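Local atomic coordinates of macrodomain protein (Streptomyces coelicolor, PDB entry 5E3B), a protein that probably hydrolyses ADP-ribosylated thymidine in DNA, releasing ADP-D-ribose and restoring thymidine. Residues V39-H44 against W98-I103; P65-A70 against V91-Y96. One frame throughout, in Å; residues are numbered along the deposited sequence. Where two conformers were deposited one is given.

Contact 1 (V39-H44 against W98-I103)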
loop_
_atom_site.group_PDB
_atom_site.type_symbol
_atom_site.label_atom_id
_atom_site.label_comp_id
_atom_site.label_asym_id
_atom_site.label_seq_id
_atom_site.Cartn_x
_atom_site.Cartn_y
_atom_site.Cartn_z
ATOM N N VAL A 39 -13.706 -8.340 2.124
ATOM C CA VAL A 39 -12.601 -7.705 2.854
ATOM C C VAL A 39 -11.898 -6.867 1.818
ATOM O O VAL A 39 -11.665 -7.325 0.682
ATOM C CB VAL A 39 -11.656 -8.742 3.469
ATOM C CG1 VAL A 39 -10.492 -8.063 4.141
ATOM C CG2 VAL A 39 -12.442 -9.618 4.475
ATOM N N LYS A 40 -11.529 -5.691 2.243
ATOM C CA LYS A 40 -10.784 -4.704 1.412
ATOM C C LYS A 40 -9.448 -4.394 2.067
ATOM O O LYS A 40 -9.375 -4.144 3.297
ATOM C CB LYS A 40 -11.603 -3.437 1.307
ATOM C CG LYS A 40 -12.853 -3.699 0.461
ATOM C CD LYS A 40 -13.942 -2.670 0.674
ATOM C CE LYS A 40 -14.798 -2.879 1.927
ATOM N NZ LYS A 40 -15.862 -3.924 1.882
ATOM N N MET A 41 -8.398 -4.288 1.219
ATOM C CA MET A 41 -7.078 -3.934 1.698
ATOM C C MET A 41 -6.576 -2.818 0.842
ATOM O O MET A 41 -6.474 -2.954 -0.359
ATOM C CB MET A 41 -6.117 -5.090 1.672
ATOM C CG MET A 41 -4.806 -4.724 2.241
ATOM S SD MET A 41 -3.642 -6.070 2.161
ATOM C CE MET A 41 -4.291 -7.218 3.315
ATOM N N ILE A 42 -6.245 -1.713 1.519
ATOM C CA ILE A 42 -5.744 -0.501 0.861
ATOM C C ILE A 42 -4.239 -0.464 1.043
ATOM O O ILE A 42 -3.777 -0.335 2.162
ATOM C CB ILE A 42 -6.412 0.705 1.467
ATOM C CG1 ILE A 42 -7.946 0.598 1.350
ATOM C CG2 ILE A 42 -5.881 1.976 0.896
ATOM C CD1 ILE A 42 -8.594 1.426 2.379
ATOM N N ALA A 43 -3.466 -0.567 -0.039
ATOM C CA ALA A 43 -2.027 -0.692 0.047
ATOM C C ALA A 43 -1.392 0.515 -0.558
ATOM O O ALA A 43 -1.822 0.985 -1.646
ATOM C CB ALA A 43 -1.554 -1.914 -0.749
ATOM N N HIS A 44 -0.384 1.054 0.134
ATOM C CA HIS A 44 0.266 2.260 -0.327
ATOM C C HIS A 44 1.720 2.277 0.099
ATOM O O HIS A 44 2.145 1.613 1.037
ATOM C CB HIS A 44 -0.541 3.482 0.140
ATOM C CG HIS A 44 -0.455 3.688 1.634
ATOM N ND1 HIS A 44 0.129 4.792 2.215
ATOM C CD2 HIS A 44 -0.827 2.886 2.661
ATOM C CE1 HIS A 44 0.135 4.673 3.522
ATOM N NE2 HIS A 44 -0.417 3.523 3.829
ATOM N N TRP A 98 -8.565 -3.091 5.909
ATOM C CA TRP A 98 -7.229 -3.018 6.387
ATOM C C TRP A 98 -6.460 -2.021 5.493
ATOM O O TRP A 98 -6.771 -1.878 4.342
ATOM C CB TRP A 98 -6.505 -4.349 6.261
ATOM C CG TRP A 98 -6.604 -5.266 7.498
ATOM C CD1 TRP A 98 -5.681 -5.374 8.497
ATOM C CD2 TRP A 98 -7.652 -6.084 7.858
ATOM N NE1 TRP A 98 -6.071 -6.225 9.458
ATOM C CE2 TRP A 98 -7.297 -6.695 9.076
ATOM C CE3 TRP A 98 -8.853 -6.394 7.256
ATOM C CZ2 TRP A 98 -8.119 -7.614 9.753
ATOM C CZ3 TRP A 98 -9.669 -7.243 7.893
ATOM C CH2 TRP A 98 -9.302 -7.860 9.165
ATOM N N VAL A 99 -5.547 -1.328 6.110
ATOM C CA VAL A 99 -4.492 -0.529 5.406
ATOM C C VAL A 99 -3.159 -1.236 5.517
ATOM O O VAL A 99 -2.706 -1.589 6.635
ATOM C CB VAL A 99 -4.438 0.896 5.962
ATOM C CG1 VAL A 99 -3.345 1.699 5.320
ATOM C CG2 VAL A 99 -5.802 1.554 5.751
ATOM N N ALA A 100 -2.449 -1.360 4.379
ATOM C CA ALA A 100 -1.152 -1.973 4.334
ATOM C C ALA A 100 -0.143 -0.870 4.080
ATOM O O ALA A 100 -0.082 -0.276 2.995
ATOM C CB ALA A 100 -1.049 -3.017 3.161
ATOM N N ASN A 101 0.603 -0.529 5.120
ATOM C CA ASN A 101 1.664 0.425 5.024
ATOM C C ASN A 101 2.951 -0.308 4.545
ATOM O O ASN A 101 3.551 -1.094 5.285
ATOM C CB ASN A 101 1.979 1.069 6.373
ATOM C CG ASN A 101 0.856 1.891 7.004
ATOM O OD1 ASN A 101 -0.019 2.455 6.373
ATOM N ND2 ASN A 101 0.889 1.900 8.349
ATOM N N MET A 102 3.280 -0.113 3.277
ATOM C CA MET A 102 4.389 -0.812 2.594
ATOM C C MET A 102 5.633 0.085 2.655
ATOM O O MET A 102 5.573 1.196 2.149
ATOM C CB MET A 102 4.109 -1.075 1.148
ATOM C CG MET A 102 2.871 -1.931 0.921
ATOM S SD MET A 102 2.622 -2.440 -0.824
ATOM C CE MET A 102 2.197 -0.909 -1.526
ATOM N N ILE A 103 6.738 -0.430 3.143
ATOM C CA ILE A 103 7.968 0.399 3.145
ATOM C C ILE A 103 8.639 0.194 1.805
ATOM O O ILE A 103 9.404 -0.804 1.617
ATOM C CB ILE A 103 8.881 0.036 4.339
ATOM C CG1 ILE A 103 8.176 0.109 5.699
ATOM C CG2 ILE A 103 10.080 0.989 4.292
ATOM C CD1 ILE A 103 7.408 1.397 5.973
#
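His44 and Asn101 meet where two neighbouring parallel strands, 40-47 and 97-105, run side by side in the central mixed sheet of the macrodomain. The strand axes are 4.5 Å apart and inclined by 22°. Five backbone hydrogen bonds join the segments: Trp98 N to Lys40 O, Ile42 N to Trp98 O, Ala100 N to Ile42 O, His44 N to Ala100 O and Met102 N to His44 O. Ile42 and His44 each bond through both N and O to two residues of the other strand, the parallel pattern. Lys40 gives only its O to this strand.

Residues 41-44 and 99-102 are buried, and packing is tight here. Met102 CB lies 3.3 Å from His44 O. On the face carrying Met41, Ala43, Trp98 and Ala100, the small CB of Ala43 lies 4.1 Å from CB of Ala100. Met102 bends at its last torsion (chi3 -70°), which brings its CE to 4.0 Å from CB of Ala43. Helix 119-136 covers this face, with Val129 touching Met102.

Val39, Lys40 and Trp98, at the other end, are partly open to solvent. Val39 CG1 lies obliquely beside the indole, 3.9 Å from Trp98 CE3. The neighbouring Lys40 turns its amine back to the carbonyls of Gly38 and Val36.

The opposite face carries Ile42, His44, Val99 and Asn101. Ile42 CD1 and Val99 CG2 meet loosely at 4.4 Å. Phe56 meets the His44 ring, and Asn101 ND2 is held by Gln89 and Pro67, which fixes the rotation of its amide. The imidazole and this amide point the same way but their planes stand 82° apart. His44 NE2 donates, close to its own ring plane, to Asn101 OD1 at 2.8 Å.

Contact 2 (P65-A70 against V91-Y96)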
loop_
_atom_site.group_PDB
_atom_site.type_symbol
_atom_site.label_atom_id
_atom_site.label_comp_id
_atom_site.label_asym_id
_atom_site.label_seq_id
_atom_site.Cartn_x
_atom_site.Cartn_y
_atom_site.Cartn_z
ATOM N N PRO A 65 -7.287 7.320 12.149
ATOM C CA PRO A 65 -6.064 7.676 12.836
ATOM C C PRO A 65 -5.032 6.479 12.992
ATOM O O PRO A 65 -3.824 6.706 13.159
ATOM C CB PRO A 65 -6.647 8.087 14.236
ATOM C CG PRO A 65 -7.812 7.209 14.386
ATOM C CD PRO A 65 -8.451 7.170 13.076
ATOM N N GLN A 66 -5.552 5.277 12.922
ATOM C CA GLN A 66 -4.755 4.074 13.250
ATOM C C GLN A 66 -3.523 3.868 12.350
ATOM O O GLN A 66 -2.447 3.519 12.840
ATOM C CB GLN A 66 -5.515 2.796 13.381
ATOM C CG GLN A 66 -6.518 2.784 14.520
ATOM C CD GLN A 66 -7.875 3.360 14.076
ATOM O OE1 GLN A 66 -8.035 3.872 12.989
ATOM N NE2 GLN A 66 -8.852 3.350 15.018
ATOM N N PRO A 67 -3.664 3.975 11.008
ATOM C CA PRO A 67 -2.498 3.704 10.193
ATOM C C PRO A 67 -1.289 4.578 10.448
ATOM O O PRO A 67 -0.166 4.089 10.544
ATOM C CB PRO A 67 -3.039 3.806 8.755
ATOM C CG PRO A 67 -4.464 3.512 8.899
ATOM C CD PRO A 67 -4.858 4.177 10.195
ATOM N N GLU A 68 -1.520 5.890 10.581
ATOM C CA GLU A 68 -0.461 6.777 10.905
ATOM C C GLU A 68 0.201 6.486 12.315
ATOM O O GLU A 68 1.405 6.434 12.415
ATOM C CB GLU A 68 -0.923 8.253 10.820
ATOM C CG GLU A 68 0.136 9.257 11.218
ATOM C CD GLU A 68 -0.259 10.726 11.175
ATOM O OE1 GLU A 68 -1.398 11.072 10.775
ATOM O OE2 GLU A 68 0.594 11.553 11.592
ATOM N N ALA A 69 -0.637 6.295 13.308
ATOM C CA ALA A 69 -0.127 5.945 14.635
ATOM C C ALA A 69 0.693 4.703 14.593
ATOM O O ALA A 69 1.840 4.701 15.158
ATOM C CB ALA A 69 -1.287 5.775 15.585
ATOM N N ALA A 70 0.185 3.705 13.897
ATOM C CA ALA A 70 0.916 2.392 13.754
ATOM C C ALA A 70 2.261 2.601 13.103
ATOM O O ALA A 70 3.313 2.007 13.502
ATOM C CB ALA A 70 0.060 1.399 13.021
ATOM N N VAL A 91 -2.918 -2.782 9.187
ATOM C CA VAL A 91 -3.585 -2.045 10.197
ATOM C C VAL A 91 -5.100 -2.090 9.974
ATOM O O VAL A 91 -5.600 -1.610 8.953
ATOM C CB VAL A 91 -3.166 -0.512 10.248
ATOM C CG1 VAL A 91 -3.871 0.186 11.403
ATOM C CG2 VAL A 91 -1.644 -0.380 10.338
ATOM N N GLN A 92 -5.862 -2.704 10.887
ATOM C CA GLN A 92 -7.300 -2.871 10.737
ATOM C C GLN A 92 -7.958 -1.540 11.078
ATOM O O GLN A 92 -7.717 -0.950 12.124
ATOM C CB GLN A 92 -7.852 -4.057 11.577
ATOM C CG GLN A 92 -9.281 -4.359 11.176
ATOM C CD GLN A 92 -9.863 -5.571 11.906
ATOM O OE1 GLN A 92 -9.175 -6.138 12.790
ATOM N NE2 GLN A 92 -11.113 -5.932 11.579
ATOM N N VAL A 93 -8.811 -1.049 10.143
ATOM C CA VAL A 93 -9.456 0.258 10.311
ATOM C C VAL A 93 -10.980 0.184 10.358
ATOM O O VAL A 93 -11.621 1.144 10.817
ATOM C CB VAL A 93 -8.986 1.292 9.256
ATOM C CG1 VAL A 93 -7.545 1.681 9.536
ATOM C CG2 VAL A 93 -9.173 0.790 7.816
ATOM N N GLU A 94 -11.564 -0.874 9.832
ATOM C CA GLU A 94 -13.000 -1.105 9.876
ATOM C C GLU A 94 -13.178 -2.601 10.081
ATOM O O GLU A 94 -12.218 -3.409 10.017
ATOM C CB GLU A 94 -13.682 -0.655 8.569
ATOM C CG GLU A 94 -13.486 0.796 8.257
ATOM C CD GLU A 94 -14.283 1.741 9.082
ATOM O OE1 GLU A 94 -15.140 1.299 9.895
ATOM O OE2 GLU A 94 -14.095 2.985 8.944
ATOM N N PRO A 95 -14.449 -3.066 10.266
ATOM C CA PRO A 95 -14.633 -4.503 10.419
ATOM C C PRO A 95 -13.972 -5.368 9.335
ATOM O O PRO A 95 -13.378 -6.390 9.678
ATOM C CB PRO A 95 -16.192 -4.658 10.376
ATOM C CG PRO A 95 -16.618 -3.432 10.958
ATOM C CD PRO A 95 -15.696 -2.319 10.466
ATOM N N TYR A 96 -14.082 -4.922 8.052
ATOM C CA TYR A 96 -13.491 -5.690 6.956
ATOM C C TYR A 96 -12.678 -4.766 6.076
ATOM O O TYR A 96 -12.608 -5.026 4.859
ATOM C CB TYR A 96 -14.593 -6.376 6.201
ATOM C CG TYR A 96 -15.393 -7.306 7.152
ATOM C CD1 TYR A 96 -14.799 -8.457 7.607
ATOM C CD2 TYR A 96 -16.686 -6.958 7.570
ATOM C CE1 TYR A 96 -15.419 -9.296 8.534
ATOM C CE2 TYR A 96 -17.397 -7.813 8.455
ATOM C CZ TYR A 96 -16.744 -8.974 8.922
ATOM O OH TYR A 96 -17.360 -9.856 9.796
HETATM O O HOH W 1 -10.829 3.145 12.501
#
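The first turn of helix 66-76 packs on edge strand 88-94 of the macrodomain sheet, with Gln66, Pro67 and Ala70 meeting Val91 and Val93. The short axes are 8.5 Å apart, and helix and strand run nearly antiparallel at 162°. No direct hydrogen bond joins the segments; the contact is mainly apolar.

Val91 straddles the helix surface with its two methyls. CG1 sits anti to the backbone N (chi1 -177°) and lies 3.7 Å from CB of Gln66. CG2 takes the next turn, 3.6 Å from CB of Ala70. Two residues on, Val93 CG1 presses on the ring of Pro67, 3.6 Å from CG and 3.7 Å from CD. Pro67 also touches Val99 of strand 97-105 and Trp52 of a loop, and is buried.

The Gln66 side is exposed. Its chain bends at chi2, and a water lies 2.9 Å from Gln66 OE1 and 2.7 Å from Val93 O, bridging helix and strand. Other acceptors compete for the protons of this water, so both bonds need not hold at once.

The strand ends here in a classic beta bulge, with Val93 and Glu94 both facing Val97. Gln92 NE2 donates to Glu94 O at 3.2 Å. This helix-on-strand packing is part of the three-layer alpha/beta/alpha fold of macrodomains.

From the N terminus the chain forms strand 25-28, then strand 40-47, and passes through helices 56-63 and 66-76 before reaching strand 88-94. Contact 2 closes a loop of 20 residues between 65-70 and 91-96. Contact 1 closes a longer one, 53 residues between 39-44 and 98-103, and the shorter loop lies wholly within it. Strands 88-94 and 97-105 follow each other and pair antiparallel, so the contacts touch. Val91 N probably bonds to Val99 O, and Lys40 N to Tyr96 O. Contact 1 joins two inner strands of the sheet. Contact 2 sets helix 66-76 against its edge strand.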